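PDB 1OJQ: ADP-ribosyltransferase from Staphylococcus aureus, which transfers ADP-ribose from NAD+ to a protein, probably to Rho-family GTPases as other C3 exoenzymes do. Local coordinates for residues Ala1-Phe6 with Ser80-Arg85; Thr139-Gly144 with Gly177-Leu182; Glu153-Leu158 with Lys202-Ala207. One frame throughout, in Å; residues are numbered along the deposited sequence.

Contact 1 and contact 3 meet in one mixed sheet. Strand 81-87 of contact 1 lies next to strand 152-158 of contact 3, and Leu158 N lies 2.7 Å from Val81 O. Contact 2 belongs to a second, smaller sheet. It meets contact 1 where Tyr84 N lies 2.7 Å from Gln140 O, and contact 3 where Ser143 OG lies 2.8 Å from Glu153 OE2. The contact centres are about 11 to 13 Å apart. Three NAD-binding residues fall in the segments: Arg85 in contact 1, Gln140 and Glu180 in contact 2. Contact 3 holds none, but the side chains of Leu154 and Arg85 are about 4 Å apart.

Contact 1 of 3, residues Ala1-Phe6 with Ser80-Arg85; sequences AETKNF and SVYVYR
Residues 2-6 run roughly parallel to 80-84, 28° apart in direction, and a single beta bridge joins Lys4 to Val81. Lys4 N gives a nearly straight hydrogen bond to Ser80 O (2.8 Å). Tyr82 N returns one to Lys4 O at 3.0 Å, nearly along the C=O axis. One water links Glu2 O to Ser80 N, and another links Phe6 N to Tyr82 O. Thr3 OG1 and Ser80 OG share a hydrogen bond of 2.8 Å. The Thr3 methyl CG2, anti to the backbone N, touches Tyr82 CD1 obliquely. Strand 81-87 is an outermost strand of the mixed sheet of the ADP-ribosyltransferase fold, and the N-terminal segment lies along the side away from strand 152-158. Asn5 CG is also anti to its backbone N (chi1 -172°). Asn5 ND2 therefore reaches Tyr84 OH and donates a short hydrogen bond of 2.6 Å. The hydroxyl lies near the amide plane of Asn5, and ND2 lies at the edge of the Tyr84 ring, in its plane. The same ND2 sits 3.3 Å from Tyr82 CB. Val81 CG2 meets the edge of the Phe6 ring at CE2 (4.1 Å). Trp15 of helix 9-23 meets the same ring and also touches Val81.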
loop_
_atom_site.group_PDB
_atom_site.type_symbol
_atom_site.label_atom_id
_atom_site.label_comp_id
_atom_site.label_asym_id
_atom_site.label_seq_id
_atom_site.Cartn_x
_atom_site.Cartn_y
_atom_site.Cartn_z
ATOM N N ALA A 1 -11.507 -1.933 19.759
ATOM C CA ALA A 1 -10.274 -2.536 20.268
ATOM C C ALA A 1 -9.061 -1.738 19.819
ATOM O O ALA A 1 -9.174 -0.838 18.978
ATOM C CB ALA A 1 -10.238 -3.992 19.821
ATOM N N GLU A 2 -7.853 -2.004 20.340
ATOM C CA GLU A 2 -6.758 -1.154 19.859
ATOM C C GLU A 2 -6.392 -1.433 18.396
ATOM O O GLU A 2 -6.599 -2.512 17.869
ATOM C CB GLU A 2 -5.508 -1.334 20.714
ATOM C CG GLU A 2 -5.621 -0.915 22.167
ATOM C CD GLU A 2 -6.446 -1.855 23.020
ATOM O OE1 GLU A 2 -7.297 -1.343 23.782
ATOM O OE2 GLU A 2 -6.278 -3.093 22.966
ATOM N N THR A 3 -5.809 -0.435 17.754
ATOM C CA THR A 3 -5.150 -0.586 16.459
ATOM C C THR A 3 -3.755 -1.116 16.681
ATOM O O THR A 3 -3.080 -0.675 17.625
ATOM C CB THR A 3 -5.129 0.786 15.761
ATOM O OG1 THR A 3 -6.518 1.121 15.537
ATOM C CG2 THR A 3 -4.402 0.802 14.426
ATOM N N LYS A 4 -3.305 -2.046 15.852
ATOM C CA LYS A 4 -1.941 -2.561 15.954
ATOM C C LYS A 4 -0.990 -1.705 15.133
ATOM O O LYS A 4 -1.366 -1.167 14.085
ATOM C CB LYS A 4 -1.858 -3.999 15.431
ATOM C CG LYS A 4 -2.874 -4.955 16.029
ATOM C CD LYS A 4 -2.422 -5.531 17.347
ATOM C CE LYS A 4 -1.296 -6.537 17.272
ATOM N NZ LYS A 4 -0.561 -6.694 18.562
ATOM N N ASN A 5 0.249 -1.592 15.588
ATOM C CA ASN A 5 1.276 -0.905 14.816
ATOM C C ASN A 5 2.600 -1.612 15.087
ATOM O O ASN A 5 2.980 -1.612 16.258
ATOM C CB ASN A 5 1.349 0.563 15.200
ATOM C CG ASN A 5 2.283 1.326 14.272
ATOM O OD1 ASN A 5 3.318 1.803 14.742
ATOM N ND2 ASN A 5 1.982 1.427 12.992
ATOM N N PHE A 6 3.241 -2.186 14.079
ATOM C CA PHE A 6 4.411 -3.028 14.270
ATOM C C PHE A 6 5.727 -2.329 13.970
ATOM O O PHE A 6 5.865 -1.717 12.904
ATOM C CB PHE A 6 4.329 -4.283 13.370
ATOM C CG PHE A 6 3.181 -5.186 13.813
ATOM C CD1 PHE A 6 3.340 -6.063 14.879
ATOM C CD2 PHE A 6 1.962 -5.133 13.161
ATOM C CE1 PHE A 6 2.284 -6.870 15.274
ATOM C CE2 PHE A 6 0.904 -5.943 13.553
ATOM C CZ PHE A 6 1.066 -6.813 14.611
ATOM N N SER A 80 -7.783 -3.935 13.826
ATOM C CA SER A 80 -7.452 -2.705 13.099
ATOM C C SER A 80 -5.932 -2.613 13.078
ATOM O O SER A 80 -5.291 -2.952 14.085
ATOM C CB SER A 80 -8.112 -1.524 13.792
ATOM O OG SER A 80 -7.559 -0.285 13.397
ATOM N N VAL A 81 -5.305 -2.200 11.978
ATOM C CA VAL A 81 -3.836 -2.199 11.964
ATOM C C VAL A 81 -3.299 -1.136 11.012
ATOM O O VAL A 81 -3.994 -0.860 10.025
ATOM C CB VAL A 81 -3.297 -3.585 11.522
ATOM C CG1 VAL A 81 -3.863 -3.986 10.161
ATOM C CG2 VAL A 81 -1.775 -3.630 11.480
ATOM N N TYR A 82 -2.123 -0.563 11.286
ATOM C CA TYR A 82 -1.500 0.295 10.277
ATOM C C TYR A 82 -0.591 -0.503 9.343
ATOM O O TYR A 82 0.175 -1.352 9.789
ATOM C CB TYR A 82 -0.620 1.392 10.894
ATOM C CG TYR A 82 -1.431 2.584 11.375
ATOM C CD1 TYR A 82 -1.726 2.741 12.718
ATOM C CD2 TYR A 82 -1.886 3.524 10.454
ATOM C CE1 TYR A 82 -2.469 3.832 13.137
ATOM C CE2 TYR A 82 -2.630 4.619 10.862
ATOM C CZ TYR A 82 -2.906 4.748 12.208
ATOM O OH TYR A 82 -3.644 5.833 12.622
ATOM N N VAL A 83 -0.666 -0.202 8.054
ATOM C CA VAL A 83 0.338 -0.725 7.117
ATOM C C VAL A 83 0.953 0.485 6.411
ATOM O O VAL A 83 0.353 1.572 6.447
ATOM C CB VAL A 83 -0.242 -1.706 6.096
ATOM C CG1 VAL A 83 -0.706 -2.953 6.851
ATOM C CG2 VAL A 83 -1.391 -1.138 5.283
ATOM N N TYR A 84 2.097 0.272 5.773
ATOM C CA TYR A 84 2.866 1.356 5.198
ATOM C C TYR A 84 3.225 1.116 3.743
ATOM O O TYR A 84 3.374 -0.018 3.290
ATOM C CB TYR A 84 4.163 1.503 6.007
ATOM C CG TYR A 84 3.865 1.880 7.446
ATOM C CD1 TYR A 84 3.602 0.937 8.431
ATOM C CD2 TYR A 84 3.856 3.222 7.802
ATOM C CE1 TYR A 84 3.335 1.335 9.737
ATOM C CE2 TYR A 84 3.591 3.625 9.092
ATOM C CZ TYR A 84 3.337 2.670 10.057
ATOM O OH TYR A 84 3.061 3.107 11.330
ATOM N N ARG A 85 3.380 2.220 3.018
ATOM C CA ARG A 85 3.825 2.122 1.624
ATOM C C ARG A 85 4.841 3.228 1.391
ATOM O O ARG A 85 4.489 4.408 1.571
ATOM C CB ARG A 85 2.645 2.264 0.678
ATOM C CG ARG A 85 2.984 1.852 -0.749
HETATM O O HOH W 1 -8.749 -3.821 16.611
HETATM O O HOH W 2 2.159 -1.909 11.474
#

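Contact 2 of 3, residues Thr139-Gly144 with Gly177-Leu182; sequences TQLVSG and GQQEVL
The flat groups that carry this contact are backbone carbonyls. The Thr139 carbonyl is met from above its plane by Val181 N, 2.9 Å from Thr139 O and 47° out of that plane. Glu180 CG also packs on Thr139 O at 3.3 Å. Val181 O takes two donors from Thr139: the backbone N comes nearly along the C=O axis at 3.0 Å, and OG1 comes from above the plane at 2.9 Å. Gln179 O is different, for Leu141 N approaches it in the carbonyl plane at 2.9 Å.

Thr139 and Val181 are thus an antiparallel hydrogen-bonded pair, and Gln140 and Glu180 the non-hydrogen-bonded pair beside it. Thr139 OG1 stands between its backbone N and carbonyl carbon (chi1 71°), a crowded position that turns it to Val181 O. On the face of Thr139 and Val181, the valine CG2 touches Leu141 CG at 3.9 Å. Gln140 and Glu180, both NAD-binding, share the other face. Gln178-Gln179-Glu180 matches the Gln-X-Glu motif of C3 exoenzymes, in which the glutamate is the catalytic one. Ser138-Thr139-Gln140 probably corresponds to the family's Ser-Thr-Ser motif. The backbone bonds therefore join two parts of the NAD site. Gln179 has positive phi (54°) in the turn that leads into the strand. Its CG lies beside Val142 CG2, 4.1 Å away, while its OE1 is held by Thr13 OG1.

Strand 137-140 forms one edge of the small antiparallel sheet, with 180-183 between it and 165-166. Ala12 and Trp15 of helix 9-23 pack on Leu141, and strand 81-87 meets Thr139 through Val83.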
loop_
_atom_site.group_PDB
_atom_site.type_symbol
_atom_site.label_atom_id
_atom_site.label_comp_id
_atom_site.label_asym_id
_atom_site.label_seq_id
_atom_site.Cartn_x
_atom_site.Cartn_y
_atom_site.Cartn_z
ATOM N N THR A 139 1.562 -3.091 0.459
ATOM C CA THR A 139 1.862 -2.340 1.667
ATOM C C THR A 139 2.704 -3.224 2.570
ATOM O O THR A 139 2.908 -4.389 2.204
ATOM C CB THR A 139 0.592 -1.923 2.440
ATOM O OG1 THR A 139 -0.009 -3.090 3.044
ATOM C CG2 THR A 139 -0.452 -1.328 1.501
ATOM N N GLN A 140 3.176 -2.704 3.695
ATOM C CA GLN A 140 3.939 -3.536 4.621
ATOM C C GLN A 140 3.588 -3.212 6.070
ATOM O O GLN A 140 3.244 -2.085 6.448
ATOM C CB GLN A 140 5.444 -3.432 4.377
ATOM C CG GLN A 140 6.116 -2.095 4.426
ATOM C CD GLN A 140 7.557 -2.076 3.943
ATOM O OE1 GLN A 140 8.252 -3.093 3.835
ATOM N NE2 GLN A 140 8.056 -0.878 3.651
ATOM N N LEU A 141 3.703 -4.250 6.906
ATOM C CA LEU A 141 3.426 -4.046 8.334
ATOM C C LEU A 141 4.518 -3.275 9.055
ATOM O O LEU A 141 4.254 -2.560 10.024
ATOM C CB LEU A 141 3.283 -5.382 9.080
ATOM C CG LEU A 141 1.956 -6.120 9.001
ATOM C CD1 LEU A 141 2.098 -7.476 9.705
ATOM C CD2 LEU A 141 0.803 -5.307 9.582
ATOM N N VAL A 142 5.761 -3.434 8.621
ATOM C CA VAL A 142 6.908 -2.727 9.205
ATOM C C VAL A 142 7.490 -1.783 8.160
ATOM O O VAL A 142 7.976 -2.205 7.107
ATOM C CB VAL A 142 7.990 -3.687 9.709
ATOM C CG1 VAL A 142 9.164 -2.942 10.332
ATOM C CG2 VAL A 142 7.385 -4.658 10.725
ATOM N N SER A 143 7.407 -0.483 8.449
ATOM C CA SER A 143 7.788 0.489 7.431
ATOM C C SER A 143 9.254 0.308 7.057
ATOM O O SER A 143 10.091 0.298 7.967
ATOM C CB SER A 143 7.552 1.915 7.939
ATOM O OG SER A 143 7.958 2.835 6.931
ATOM N N GLY A 144 9.579 0.167 5.785
ATOM C CA GLY A 144 10.938 0.044 5.288
ATOM C C GLY A 144 11.594 -1.305 5.447
ATOM O O GLY A 144 12.796 -1.512 5.228
ATOM N N GLY A 177 10.741 -10.806 3.332
ATOM C CA GLY A 177 11.313 -9.917 4.316
ATOM C C GLY A 177 10.703 -8.538 4.316
ATOM O O GLY A 177 11.009 -7.756 5.211
ATOM N N GLN A 178 9.832 -8.249 3.347
ATOM C CA GLN A 178 9.177 -6.954 3.290
ATOM C C GLN A 178 7.958 -6.854 4.203
ATOM O O GLN A 178 7.360 -5.771 4.251
ATOM C CB GLN A 178 8.736 -6.638 1.846
ATOM C CG GLN A 178 9.890 -6.520 0.860
ATOM C CD GLN A 178 9.348 -6.209 -0.528
ATOM O OE1 GLN A 178 8.138 -6.375 -0.740
ATOM N NE2 GLN A 178 10.213 -5.766 -1.425
ATOM N N GLN A 179 7.595 -7.945 4.885
ATOM C CA GLN A 179 6.399 -7.921 5.729
ATOM C C GLN A 179 5.185 -7.469 4.927
ATOM O O GLN A 179 4.365 -6.695 5.414
ATOM C CB GLN A 179 6.647 -7.001 6.937
ATOM C CG GLN A 179 7.689 -7.587 7.889
ATOM C CD GLN A 179 7.225 -8.843 8.605
ATOM O OE1 GLN A 179 8.089 -9.561 9.144
ATOM N NE2 GLN A 179 5.948 -9.150 8.677
ATOM N N GLU A 180 5.070 -7.939 3.688
ATOM C CA GLU A 180 4.060 -7.409 2.785
ATOM C C GLU A 180 2.644 -7.842 3.123
ATOM O O GLU A 180 2.328 -8.984 3.400
ATOM C CB GLU A 180 4.377 -7.797 1.321
ATOM C CG GLU A 180 3.358 -7.129 0.368
ATOM C CD GLU A 180 3.756 -7.186 -1.089
ATOM O OE1 GLU A 180 4.887 -7.614 -1.415
ATOM O OE2 GLU A 180 2.914 -6.787 -1.939
ATOM N N VAL A 181 1.751 -6.850 3.069
ATOM C CA VAL A 181 0.305 -7.074 3.126
ATOM C C VAL A 181 -0.276 -6.643 1.785
ATOM O O VAL A 181 0.003 -5.503 1.372
ATOM C CB VAL A 181 -0.344 -6.294 4.281
ATOM C CG1 VAL A 181 -1.856 -6.298 4.199
ATOM C CG2 VAL A 181 0.163 -6.900 5.592
ATOM N N LEU A 182 -1.015 -7.497 1.108
ATOM C CA LEU A 182 -1.605 -7.162 -0.191
ATOM C C LEU A 182 -3.062 -6.773 -0.006
ATOM O O LEU A 182 -3.808 -7.569 0.563
ATOM C CB LEU A 182 -1.427 -8.372 -1.111
ATOM C CG LEU A 182 -1.689 -8.137 -2.597
ATOM C CD1 LEU A 182 -0.745 -7.074 -3.146
ATOM C CD2 LEU A 182 -1.585 -9.460 -3.344
#

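Contact 3 of 3, residues Glu153-Leu158 with Lys202-Ala207; sequences ELKLEL and KIIITA
Glu153 OE2 is the best-held polar atom here, held by two partners, the ammonium NZ of Lys202 and the hydroxyl OG of Ser143, which hydrogen-bonds to it. Lys202 NZ forms a salt bridge to Glu153 OE2 at 2.9 Å and comes from above the carboxylate plane, 53° out of it. The lysine chain bends at chi3 (83°) to bring its ammonium group there. The salt bridge would be expected to favour the ionised glutamate. The Glu153 chain is extended, with CG anti to the backbone N, so it runs beside Ile204. Glu153 OE1 rests 3.6 Å from Ile204 CD1.

Five backbone hydrogen bonds join the two strands in regular parallel pairing, with Glu153, Leu154, Lys155 and Leu156 opposite Ile204, Ile205, Thr206 and Ala207. The straightest runs from Lys155 N to Ile205 O (2.8 Å, N-H...O angle 176°). This parallel pair belongs to the five-stranded mixed sheet of the ADP-ribosyltransferase fold. Strand 81-87 flanks 152-158, and strand 187-196 flanks 203-209. The link between the paired segments contains strands and no helix, so this is not a beta-alpha-beta crossover.

Leu154, Leu156, Ile205 and Ala207 point to the face opposite Glu153 and Lys155. The side chains of Leu154 and Ile205 cross obliquely and touch at Leu154 CD1 and Ile205 CG2, 3.9 Å apart. Leu156 CD2 meets Ala207 CB at 3.8 Å. On the face of Glu153, Lys155 stretches out fully extended beside Thr206. A water accepts from Lys155 NZ at 2.8 Å and is also hydrogen-bonded to Thr206 OG1 (2.9 Å). The same lysine makes a cation-pi contact with Tyr82 of the neighbouring strand.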
loop_
_atom_site.group_PDB
_atom_site.type_symbol
_atom_site.label_atom_id
_atom_site.label_comp_id
_atom_site.label_asym_id
_atom_site.label_seq_id
_atom_site.Cartn_x
_atom_site.Cartn_y
_atom_site.Cartn_z
ATOM N N GLU A 153 6.168 8.302 3.146
ATOM C CA GLU A 153 5.566 7.130 3.786
ATOM C C GLU A 153 4.055 7.313 3.850
ATOM O O GLU A 153 3.564 8.231 4.532
ATOM C CB GLU A 153 6.118 6.958 5.190
ATOM C CG GLU A 153 5.532 5.774 5.954
ATOM C CD GLU A 153 5.971 5.827 7.417
ATOM O OE1 GLU A 153 5.215 6.414 8.216
ATOM O OE2 GLU A 153 7.057 5.302 7.750
ATOM N N LEU A 154 3.336 6.472 3.121
ATOM C CA LEU A 154 1.877 6.406 3.188
ATOM C C LEU A 154 1.532 5.451 4.332
ATOM O O LEU A 154 1.842 4.261 4.254
ATOM C CB LEU A 154 1.308 5.960 1.848
ATOM C CG LEU A 154 -0.201 5.865 1.709
ATOM C CD1 LEU A 154 -0.921 7.172 2.018
ATOM C CD2 LEU A 154 -0.550 5.391 0.289
ATOM N N LYS A 155 0.930 6.003 5.376
ATOM C CA LYS A 155 0.600 5.285 6.613
ATOM C C LYS A 155 -0.895 5.070 6.661
ATOM O O LYS A 155 -1.700 5.996 6.820
ATOM C CB LYS A 155 1.172 6.100 7.773
ATOM C CG LYS A 155 0.727 5.683 9.160
ATOM C CD LYS A 155 1.404 6.517 10.245
ATOM C CE LYS A 155 0.889 6.139 11.629
ATOM N NZ LYS A 155 1.437 7.053 12.682
ATOM N N LEU A 156 -1.311 3.820 6.475
ATOM C CA LEU A 156 -2.714 3.509 6.245
ATOM C C LEU A 156 -3.361 2.729 7.379
ATOM O O LEU A 156 -2.918 1.615 7.667
ATOM C CB LEU A 156 -2.859 2.682 4.963
ATOM C CG LEU A 156 -2.384 3.351 3.676
ATOM C CD1 LEU A 156 -2.575 2.372 2.504
ATOM C CD2 LEU A 156 -3.112 4.656 3.434
ATOM N N GLU A 157 -4.379 3.294 8.011
ATOM C CA GLU A 157 -5.110 2.550 9.040
ATOM C C GLU A 157 -6.127 1.616 8.383
ATOM O O GLU A 157 -7.048 2.084 7.719
ATOM C CB GLU A 157 -5.839 3.511 9.982
ATOM C CG GLU A 157 -6.370 2.836 11.243
ATOM C CD GLU A 157 -7.383 3.732 11.944
ATOM O OE1 GLU A 157 -8.285 3.235 12.640
ATOM O OE2 GLU A 157 -7.288 4.963 11.793
ATOM N N LEU A 158 -5.999 0.306 8.552
ATOM C CA LEU A 158 -6.941 -0.642 7.992
ATOM C C LEU A 158 -7.994 -0.998 9.040
ATOM O O LEU A 158 -7.589 -1.385 10.140
ATOM C CB LEU A 158 -6.263 -1.954 7.601
ATOM C CG LEU A 158 -5.084 -1.859 6.642
ATOM C CD1 LEU A 158 -4.594 -3.252 6.289
ATOM C CD2 LEU A 158 -5.488 -1.065 5.402
ATOM N N LYS A 202 11.495 12.825 5.948
ATOM C CA LYS A 202 10.478 11.929 5.416
ATOM C C LYS A 202 9.131 12.648 5.441
ATOM O O LYS A 202 8.826 13.374 6.390
ATOM C CB LYS A 202 10.439 10.634 6.227
ATOM C CG LYS A 202 9.692 9.491 5.566
ATOM C CD LYS A 202 10.000 8.175 6.268
ATOM C CE LYS A 202 9.139 7.988 7.506
ATOM N NZ LYS A 202 9.490 6.744 8.264
ATOM N N ILE A 203 8.327 12.472 4.396
ATOM C CA ILE A 203 6.985 13.043 4.405
ATOM C C ILE A 203 5.972 11.951 4.736
ATOM O O ILE A 203 5.863 10.958 4.018
ATOM C CB ILE A 203 6.673 13.712 3.055
ATOM C CG1 ILE A 203 7.698 14.797 2.702
ATOM C CG2 ILE A 203 5.260 14.285 3.019
ATOM C CD1 ILE A 203 7.674 15.205 1.237
ATOM N N ILE A 204 5.205 12.124 5.821
ATOM C CA ILE A 204 4.257 11.076 6.198
ATOM C C ILE A 204 2.822 11.500 5.896
ATOM O O ILE A 204 2.305 12.511 6.391
ATOM C CB ILE A 204 4.437 10.716 7.683
ATOM C CG1 ILE A 204 5.879 10.299 8.039
ATOM C CG2 ILE A 204 3.445 9.635 8.110
ATOM C CD1 ILE A 204 6.021 9.744 9.437
ATOM N N ILE A 205 2.156 10.725 5.041
ATOM C CA ILE A 205 0.755 10.915 4.704
ATOM C C ILE A 205 -0.048 9.871 5.477
ATOM O O ILE A 205 0.115 8.678 5.206
ATOM C CB ILE A 205 0.481 10.766 3.192
ATOM C CG1 ILE A 205 1.367 11.677 2.337
ATOM C CG2 ILE A 205 -1.007 10.959 2.891
ATOM C CD1 ILE A 205 1.399 11.369 0.859
ATOM N N THR A 206 -0.846 10.301 6.452
ATOM C CA THR A 206 -1.617 9.371 7.276
ATOM C C THR A 206 -3.036 9.304 6.741
ATOM O O THR A 206 -3.618 10.355 6.468
ATOM C CB THR A 206 -1.651 9.788 8.748
ATOM O OG1 THR A 206 -0.303 9.847 9.253
ATOM C CG2 THR A 206 -2.443 8.765 9.558
ATOM N N ALA A 207 -3.591 8.118 6.539
ATOM C CA ALA A 207 -4.919 7.996 5.944
ATOM C C ALA A 207 -5.685 6.796 6.495
ATOM O O ALA A 207 -5.112 5.853 7.055
ATOM C CB ALA A 207 -4.786 7.875 4.424
HETATM O O HOH W 3 0.037 9.392 12.046
#